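Local coordinates for malonyl CoA-acyl carrier protein transacylase (Burkholderia pseudomallei, PDB 3G87) that probably transfers the malonyl group of malonyl-CoA to the holo form of acyl carrier protein, at residues Gly41-Ile44 and Arg45-Cys48; Arg117-Leu120 and Met121-Ala124; Pro168-Glu171 and Ile172-Glu176; Ser192-Phe195 and His196-Phe199. All coordinates share one frame; numbering follows the deposited sequence.

Contact 1 of 4, residues Gly41-Ile44 and Arg45-Cys48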
# COMPACT_ATOMS: atom_id res chain seq x y z
N GLY A 41 -7.95 -19.11 8.59
CA GLY A 41 -7.78 -20.55 8.64
C GLY A 41 -6.34 -20.96 8.90
O GLY A 41 -5.97 -22.10 8.67
N TYR A 42 -5.52 -20.04 9.43
CA TYR A 42 -4.17 -20.38 9.89
C TYR A 42 -3.73 -19.38 10.94
O TYR A 42 -4.42 -18.37 11.16
CB TYR A 42 -3.18 -20.42 8.71
CG TYR A 42 -3.11 -19.16 7.89
CD1 TYR A 42 -2.43 -18.03 8.39
CD2 TYR A 42 -3.66 -19.10 6.62
CE1 TYR A 42 -2.33 -16.87 7.67
CE2 TYR A 42 -3.57 -17.96 5.88
CZ TYR A 42 -2.89 -16.82 6.41
OH TYR A 42 -2.77 -15.65 5.70
N SER A 43 -2.60 -19.62 11.60
CA SER A 43 -2.19 -18.72 12.66
C SER A 43 -1.51 -17.49 12.08
O SER A 43 -0.50 -17.61 11.41
CB SER A 43 -1.23 -19.40 13.64
OG SER A 43 -0.89 -18.50 14.72
N ILE A 44 -2.07 -16.32 12.33
CA ILE A 44 -1.50 -15.09 11.84
C ILE A 44 -0.19 -14.80 12.58
O ILE A 44 0.76 -14.22 12.02
CB ILE A 44 -2.57 -13.93 11.93
CG1 ILE A 44 -2.07 -12.65 11.26
CG2 ILE A 44 -2.90 -13.58 13.35
CD1 ILE A 44 -1.71 -12.77 9.77
N ARG A 45 -0.12 -15.23 13.84
CA ARG A 45 1.04 -14.90 14.68
C ARG A 45 2.23 -15.73 14.22
O ARG A 45 3.34 -15.23 14.17
CB ARG A 45 0.77 -15.16 16.19
CG ARG A 45 1.97 -14.74 17.06
CD ARG A 45 1.90 -15.34 18.47
NE ARG A 45 2.97 -14.81 19.29
CZ ARG A 45 4.21 -15.26 19.31
NH1 ARG A 45 4.55 -16.31 18.58
NH2 ARG A 45 5.11 -14.63 20.09
N ALA A 46 1.98 -17.01 13.93
CA ALA A 46 3.01 -17.90 13.45
C ALA A 46 3.57 -17.35 12.13
O ALA A 46 4.78 -17.25 11.96
CB ALA A 46 2.45 -19.29 13.25
N LEU A 47 2.69 -16.97 11.21
CA LEU A 47 3.12 -16.52 9.88
C LEU A 47 4.03 -15.31 10.05
O LEU A 47 5.09 -15.21 9.39
CB LEU A 47 1.88 -16.18 9.03
CG LEU A 47 2.11 -15.37 7.71
CD1 LEU A 47 2.80 -16.21 6.61
CD2 LEU A 47 0.82 -14.84 7.15
N CYS A 48 3.62 -14.40 10.95
CA CYS A 48 4.36 -13.13 11.21
C CYS A 48 5.68 -13.19 12.03
O CYS A 48 6.75 -12.58 11.64
CB CYS A 48 3.40 -12.08 11.81
SG CYS A 48 2.12 -11.43 10.65
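Cys48 N and Ile44 O form the shorter of two backbone hydrogen bonds that open a new helix, 3.1 Å long. The other runs from Leu47 N to Ser43 O over 3.3 Å. Ser43 stands at the N-cap and does a second job there: its OG accepts a weak but straight capping bond from Ala46 N (3.3 Å, 166° at the hydrogen). The torsion responsible sets OG opposite the backbone N (chi1 -177°) and next to the residue's own carbonyl carbon, so that hydroxyl and carbonyl both serve the first turn. Serine suits the place because its short arm reaches a first-turn N-H that has no earlier helical carbonyl to meet. Packing begins beside the cap, where Ser43 CB lies against the methyl of Ala46 at 3.7 Å. Before it, Tyr42 sends its ring forward along the turn until CE1 meets Leu47 CD2 at 3.8 Å, the two side chains passing at a slant. Ile44 reaches the same methyl with CD1, which also lies 4.2 Å from Cys48 SG; branched and apolar, it fits the buried side of the turn. The helix starts just after helix 30-40, whose Asp37 bonds Ile44 N through OD1. Ile44 and Cys48 then face Val68 and Val69 of helix 59-81 and Phe26 of helix 25-28, while Tyr42 rests on Pro64.

Contact 2 of 4, residues Arg117-Leu120 and Met121-Ala124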
# COMPACT_ATOMS: atom_id res chain seq x y z
N ARG A 117 -8.61 -10.03 -1.90
CA ARG A 117 -7.70 -9.24 -2.69
C ARG A 117 -6.37 -9.95 -2.91
O ARG A 117 -5.88 -10.00 -3.98
CB ARG A 117 -7.49 -7.86 -2.07
CG ARG A 117 -6.54 -6.99 -2.81
CD ARG A 117 -6.20 -5.80 -2.03
NE ARG A 117 -5.73 -4.67 -2.78
CZ ARG A 117 -4.50 -4.22 -2.75
NH1 ARG A 117 -3.60 -4.85 -2.06
NH2 ARG A 117 -4.17 -3.17 -3.41
N ALA A 118 -5.85 -10.51 -1.85
CA ALA A 118 -4.57 -11.14 -1.84
C ALA A 118 -4.58 -12.44 -2.59
O ALA A 118 -3.68 -12.70 -3.33
CB ALA A 118 -4.07 -11.32 -0.43
N GLU A 119 -5.63 -13.21 -2.43
CA GLU A 119 -5.83 -14.42 -3.24
C GLU A 119 -5.90 -14.12 -4.73
O GLU A 119 -5.16 -14.76 -5.49
CB GLU A 119 -7.07 -15.20 -2.79
CG GLU A 119 -7.43 -16.35 -3.70
CD GLU A 119 -6.31 -17.39 -3.86
OE1 GLU A 119 -5.54 -17.59 -2.91
OE2 GLU A 119 -6.20 -18.02 -4.95
N LEU A 120 -6.73 -13.16 -5.15
CA LEU A 120 -6.82 -12.88 -6.60
C LEU A 120 -5.48 -12.35 -7.17
O LEU A 120 -5.00 -12.79 -8.26
CB LEU A 120 -7.94 -11.89 -6.94
CG LEU A 120 -9.34 -12.33 -6.53
CD1 LEU A 120 -10.25 -11.10 -6.36
CD2 LEU A 120 -9.92 -13.31 -7.55
N MET A 121 -4.88 -11.39 -6.47
CA MET A 121 -3.65 -10.86 -6.97
C MET A 121 -2.58 -11.96 -7.10
O MET A 121 -1.82 -11.97 -8.06
CB MET A 121 -3.17 -9.68 -6.11
CG MET A 121 -3.97 -8.42 -6.40
SD MET A 121 -3.62 -7.10 -5.23
CE MET A 121 -1.78 -6.97 -5.26
N SER A 122 -2.59 -12.93 -6.21
CA SER A 122 -1.70 -14.08 -6.31
C SER A 122 -1.85 -15.02 -7.50
O SER A 122 -0.97 -15.74 -7.78
CB SER A 122 -1.68 -14.86 -5.02
OG SER A 122 -2.58 -15.91 -4.99
N GLN A 123 -2.98 -14.98 -8.17
CA GLN A 123 -3.27 -15.76 -9.34
C GLN A 123 -2.64 -15.23 -10.59
O GLN A 123 -2.45 -15.96 -11.50
CB GLN A 123 -4.80 -15.88 -9.54
CG GLN A 123 -5.48 -16.63 -8.44
CD GLN A 123 -6.96 -16.52 -8.38
OE1 GLN A 123 -7.60 -16.07 -9.27
NE2 GLN A 123 -7.50 -17.00 -7.34
N ALA A 124 -2.32 -13.95 -10.63
CA ALA A 124 -1.60 -13.34 -11.72
C ALA A 124 -0.28 -14.04 -12.00
O ALA A 124 0.54 -14.10 -11.17
CB ALA A 124 -1.34 -11.87 -11.44
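Met121 meets Arg117 twice, one helical turn back. Its N donates to Arg117 O in a straight backbone bond of 3.0 Å, and its sulfur lies over one face of the guanidinium, 3.8 Å above the plane and toward the rim. Met121 CG lies opposite the carbonyl carbon (chi1 -76°) and the chain then runs straight on to the sulfur, which brings SD over the guanidinium; a polarisable thioether suits that place. Ser122 continues the helical pattern through N to Ala118 O and adds a bond from OG to Glu119 O, 2.9 Å long; a small hydroxyl can fold back onto its own helix in this way. Gln123 marks a tightening of the last turn: its N bonds Leu120 O at 3.0 Å, with only a weak bond left to Glu119 O. Its extended side chain crosses that of Glu119 at about a right angle. Gln123 NE2 donates to Glu119 OE2 at 2.9 Å, on the anti side of the carboxylate, and the bond is straight (167°). The acceptor is in the amide plane, although carboxylate and amide are turned 58° apart. Ala124 N bonds Met121 O at 3.3 Å. At the other end Arg117 NH2 is hydrogen-bonded to Ser92 OG, the serine of a GxSxG sequence. This is consistent with the acyltransferase active site, in which a helix-borne arginine holds the malonyl carboxylate near the nucleophile.

Contact 3 of 4, residues Pro168-Glu171 and Ile172-Glu176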
# COMPACT_ATOMS: atom_id res chain seq x y z
N PRO A 168 4.94 -7.28 -18.10
CA PRO A 168 5.34 -8.67 -18.27
C PRO A 168 6.76 -8.92 -17.79
O PRO A 168 7.60 -8.09 -17.96
CB PRO A 168 5.23 -8.90 -19.76
CG PRO A 168 4.45 -7.86 -20.23
CD PRO A 168 4.65 -6.68 -19.39
N ALA A 169 6.96 -10.05 -17.18
CA ALA A 169 8.23 -10.43 -16.58
C ALA A 169 9.45 -10.19 -17.45
O ALA A 169 10.47 -9.66 -17.00
CB ALA A 169 8.15 -11.92 -16.13
N HIS A 170 9.37 -10.57 -18.72
CA HIS A 170 10.51 -10.41 -19.63
C HIS A 170 10.85 -8.94 -19.91
O HIS A 170 12.05 -8.59 -20.01
CB HIS A 170 10.29 -11.24 -20.90
CG HIS A 170 9.22 -10.72 -21.80
ND1 HIS A 170 9.48 -9.85 -22.84
CD2 HIS A 170 7.89 -10.99 -21.85
CE1 HIS A 170 8.35 -9.58 -23.48
NE2 HIS A 170 7.36 -10.25 -22.90
N GLU A 171 9.83 -8.08 -19.94
CA GLU A 171 10.00 -6.64 -20.16
C GLU A 171 10.62 -6.07 -18.96
O GLU A 171 11.62 -5.32 -19.02
CB GLU A 171 8.68 -5.96 -20.46
CG GLU A 171 8.15 -6.29 -21.87
CD GLU A 171 7.02 -5.38 -22.39
OE1 GLU A 171 6.56 -4.43 -21.70
OE2 GLU A 171 6.55 -5.62 -23.53
N ILE A 172 10.09 -6.45 -17.80
CA ILE A 172 10.70 -5.97 -16.59
C ILE A 172 12.17 -6.43 -16.56
O ILE A 172 13.06 -5.67 -16.14
CB ILE A 172 9.91 -6.39 -15.33
CG1 ILE A 172 8.56 -5.61 -15.22
CG2 ILE A 172 10.78 -6.22 -14.11
CD1 ILE A 172 8.63 -4.09 -14.80
N ALA A 173 12.44 -7.65 -16.99
CA ALA A 173 13.76 -8.22 -17.05
C ALA A 173 14.69 -7.43 -17.98
O ALA A 173 15.74 -7.03 -17.61
CB ALA A 173 13.65 -9.63 -17.49
N ARG A 174 14.23 -7.15 -19.19
CA ARG A 174 14.97 -6.29 -20.11
C ARG A 174 15.19 -4.87 -19.67
O ARG A 174 16.11 -4.29 -20.09
CB ARG A 174 14.40 -6.32 -21.50
CG ARG A 174 13.80 -7.58 -21.79
CD ARG A 174 14.03 -8.12 -23.12
NE ARG A 174 13.08 -9.19 -23.31
CZ ARG A 174 13.19 -10.26 -24.09
NH1 ARG A 174 14.24 -10.48 -24.84
NH2 ARG A 174 12.19 -11.11 -24.09
N ALA A 175 14.34 -4.34 -18.82
CA ALA A 175 14.50 -3.01 -18.29
C ALA A 175 15.72 -2.83 -17.46
O ALA A 175 16.25 -1.76 -17.43
CB ALA A 175 13.31 -2.60 -17.50
N GLU A 176 16.17 -3.88 -16.79
CA GLU A 176 17.33 -3.80 -15.94
C GLU A 176 18.48 -3.09 -16.57
O GLU A 176 19.04 -2.21 -16.02
CB GLU A 176 17.82 -5.15 -15.43
CG GLU A 176 19.17 -5.05 -14.76
CD GLU A 176 19.49 -6.11 -13.74
OE1 GLU A 176 19.75 -5.80 -12.59
OE2 GLU A 176 19.54 -7.26 -14.09
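His170 and Arg174, one turn apart on the outer side of a short helix, set their flat groups at right angles (90° between ring and guanidinium planes). The imidazole presents its ND1 edge, with Arg174 NE in the ring plane; the guanidinium answers with an edge of its own, and His170 ND1 stands 3.2 Å from Arg174 NH2. The histidine ring reaches this place because CG lies between the backbone N and the carbonyl carbon (chi1 70°), which swings it out beside the arginine. Arg174 lies unusually close to His170 O in the model, so the exact course of its aliphatic part is doubtful. Polar side chains suit this exposed flank.

Glu171 and Ile172 point elsewhere. Glu171 extends beyond CG, and its buried OE1 is held by two partners, Thr152 OG1 and Asp151 N. Such a double grip satisfies a carboxylate away from solvent and would probably stabilise its charged form. Ile172 bends its CG1 back until it lies 3.8 Å from Pro168 O.

Beneath the side chains, Ile172 N bonds Pro168 O at 3.0 Å and nearly straight (171°). Ala173 N follows with Ala169 O at 2.8 Å, and Ala175 N with Glu171 O at 2.9 Å. Pro168 occupies the N-cap position, where its missing N-H costs the helix nothing and its carbonyl receives the first full turn.

The helix follows directly on strand 162-168. Ile172 packs on Ala128 and Ala130 of strand 127-133, its carbonyl is hydrogen-bonded to Tyr186 OH of strand 185-188, and Ala169 and Ala173 touch Arg188.

Contact 4 of 4, residues Ser192-Phe195 and His196-Phe199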
# COMPACT_ATOMS: atom_id res chain seq x y z
N SER A 192 4.98 -12.23 -8.88
CA SER A 192 4.73 -12.94 -10.13
C SER A 192 3.62 -12.18 -10.88
O SER A 192 3.09 -12.63 -11.95
CB SER A 192 4.28 -14.37 -9.78
OG SER A 192 4.51 -15.30 -10.83
N GLY A 193 3.27 -11.01 -10.30
CA GLY A 193 2.28 -10.12 -10.88
C GLY A 193 2.77 -8.71 -11.17
O GLY A 193 3.59 -8.14 -10.46
N ALA A 194 2.24 -8.18 -12.25
CA ALA A 194 2.46 -6.82 -12.66
C ALA A 194 1.35 -6.07 -11.94
O ALA A 194 0.28 -5.86 -12.52
CB ALA A 194 2.25 -6.75 -14.14
N PHE A 195 1.60 -5.71 -10.67
CA PHE A 195 0.56 -5.13 -9.83
C PHE A 195 0.38 -3.69 -10.22
O PHE A 195 1.33 -3.04 -10.65
CB PHE A 195 0.91 -5.24 -8.34
CG PHE A 195 0.94 -6.69 -7.81
CD1 PHE A 195 0.25 -7.73 -8.48
CD2 PHE A 195 1.66 -7.01 -6.63
CE1 PHE A 195 0.27 -9.06 -8.01
CE2 PHE A 195 1.70 -8.36 -6.16
CZ PHE A 195 0.99 -9.37 -6.84
N HIS A 196 -0.84 -3.24 -10.08
CA HIS A 196 -1.20 -1.86 -10.31
C HIS A 196 -0.97 -1.46 -11.75
O HIS A 196 -0.41 -0.44 -12.01
CB HIS A 196 -0.51 -0.91 -9.30
CG HIS A 196 -1.04 -1.05 -7.91
ND1 HIS A 196 -2.28 -0.63 -7.53
CD2 HIS A 196 -0.50 -1.62 -6.81
CE1 HIS A 196 -2.49 -0.92 -6.28
NE2 HIS A 196 -1.43 -1.53 -5.82
N SER A 197 -1.37 -2.35 -12.65
CA SER A 197 -1.31 -2.18 -14.11
C SER A 197 -2.55 -2.86 -14.70
O SER A 197 -3.37 -3.43 -13.97
CB SER A 197 -0.06 -2.85 -14.71
OG SER A 197 -0.23 -4.27 -14.83
N LYS A 198 -2.66 -2.81 -16.02
CA LYS A 198 -3.78 -3.41 -16.76
C LYS A 198 -3.89 -4.93 -16.63
O LYS A 198 -4.92 -5.48 -16.94
CB LYS A 198 -3.68 -3.09 -18.25
CG LYS A 198 -2.38 -3.62 -18.94
CD LYS A 198 -2.40 -3.31 -20.46
CE LYS A 198 -0.96 -3.39 -21.01
NZ LYS A 198 -0.88 -3.11 -22.49
N PHE A 199 -2.81 -5.60 -16.22
CA PHE A 199 -2.87 -7.05 -16.02
C PHE A 199 -3.74 -7.45 -14.83
O PHE A 199 -4.23 -8.57 -14.77
CB PHE A 199 -1.45 -7.70 -16.05
CG PHE A 199 -0.73 -7.45 -17.38
CD1 PHE A 199 -1.04 -8.22 -18.51
CD2 PHE A 199 0.16 -6.38 -17.53
CE1 PHE A 199 -0.44 -7.98 -19.75
CE2 PHE A 199 0.78 -6.14 -18.76
CZ PHE A 199 0.48 -6.96 -19.87
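The Phe199 ring turns obliquely toward Ala194, its CD2 4.0 Å from the methyl CB, while one face takes Lys198 CG at 4.0 Å above the plane. The Phe195 ring carries Gly193 O over one face, 3.9 Å above it and toward the rim. Phe195 belongs to a Gly-Ala-Phe-His-Ser sequence (Gly193-Ser197), the loop that brings the active-site histidine to the serine in malonyl acyltransferases; Phe199 comes just after it. Gly193 suits its place because, with no side chain, its CA can sit 3.7 Å from Phe195 CE1.

His196 follows with a left-handed backbone (phi 63°), and its imidazole stays near Phe195, His196 CD2 lying 4.2 Å from Phe195 CB. Its NE2 is hydrogen-bonded to Ser92 OG, consistent with the Ser-His dyad of this family. On the far side of the imidazole ND1 has two weak bonds, to the carbonyl oxygens of Gln244 and Ser247; together these partners hold the rotation of the ring. Arg117 packs beside it from helix 107-123.

Ala194 is the centre of an inverse gamma turn, and its small methyl touches both Phe199 and Ser166 of strand 162-168. Phe195 O, pointing to the same strand, is hydrogen-bonded to Ser166 OG. Phe195 itself is apolar and buried against Met121.

Ser197 closes the loop with an ST turn, its OG lodged between its own backbone N and carbonyl carbon (chi1 78°). From there Ser197 OG accepts from Phe199 N at 3.2 Å. Ser197 OG also donates to Ala194 O at 2.9 Å, standing above that carbonyl plane, 45° out of it.

How the contacts relate
All four contacts are local and lie in series along the chain; none nests in or crosses another. Contact 1 turns the chain from helix 30-40 into helix 44-50, apart from the rest, its nearest atoms about 8 Å from contact 2. Contact 2 finishes helix 107-123. Contact 3 turns strand 162-168 into helix 169-175, and contact 4 lies in the loop between strand 185-188 and helix 201-211. That loop is the meeting point: Phe195 CE1 lies 3.6 Å from Met121 O of contact 2, and Phe199 CE2 lies 4.0 Å from Pro168 CD of contact 3. It thereby joins helix 107-123 to the antiparallel sheet.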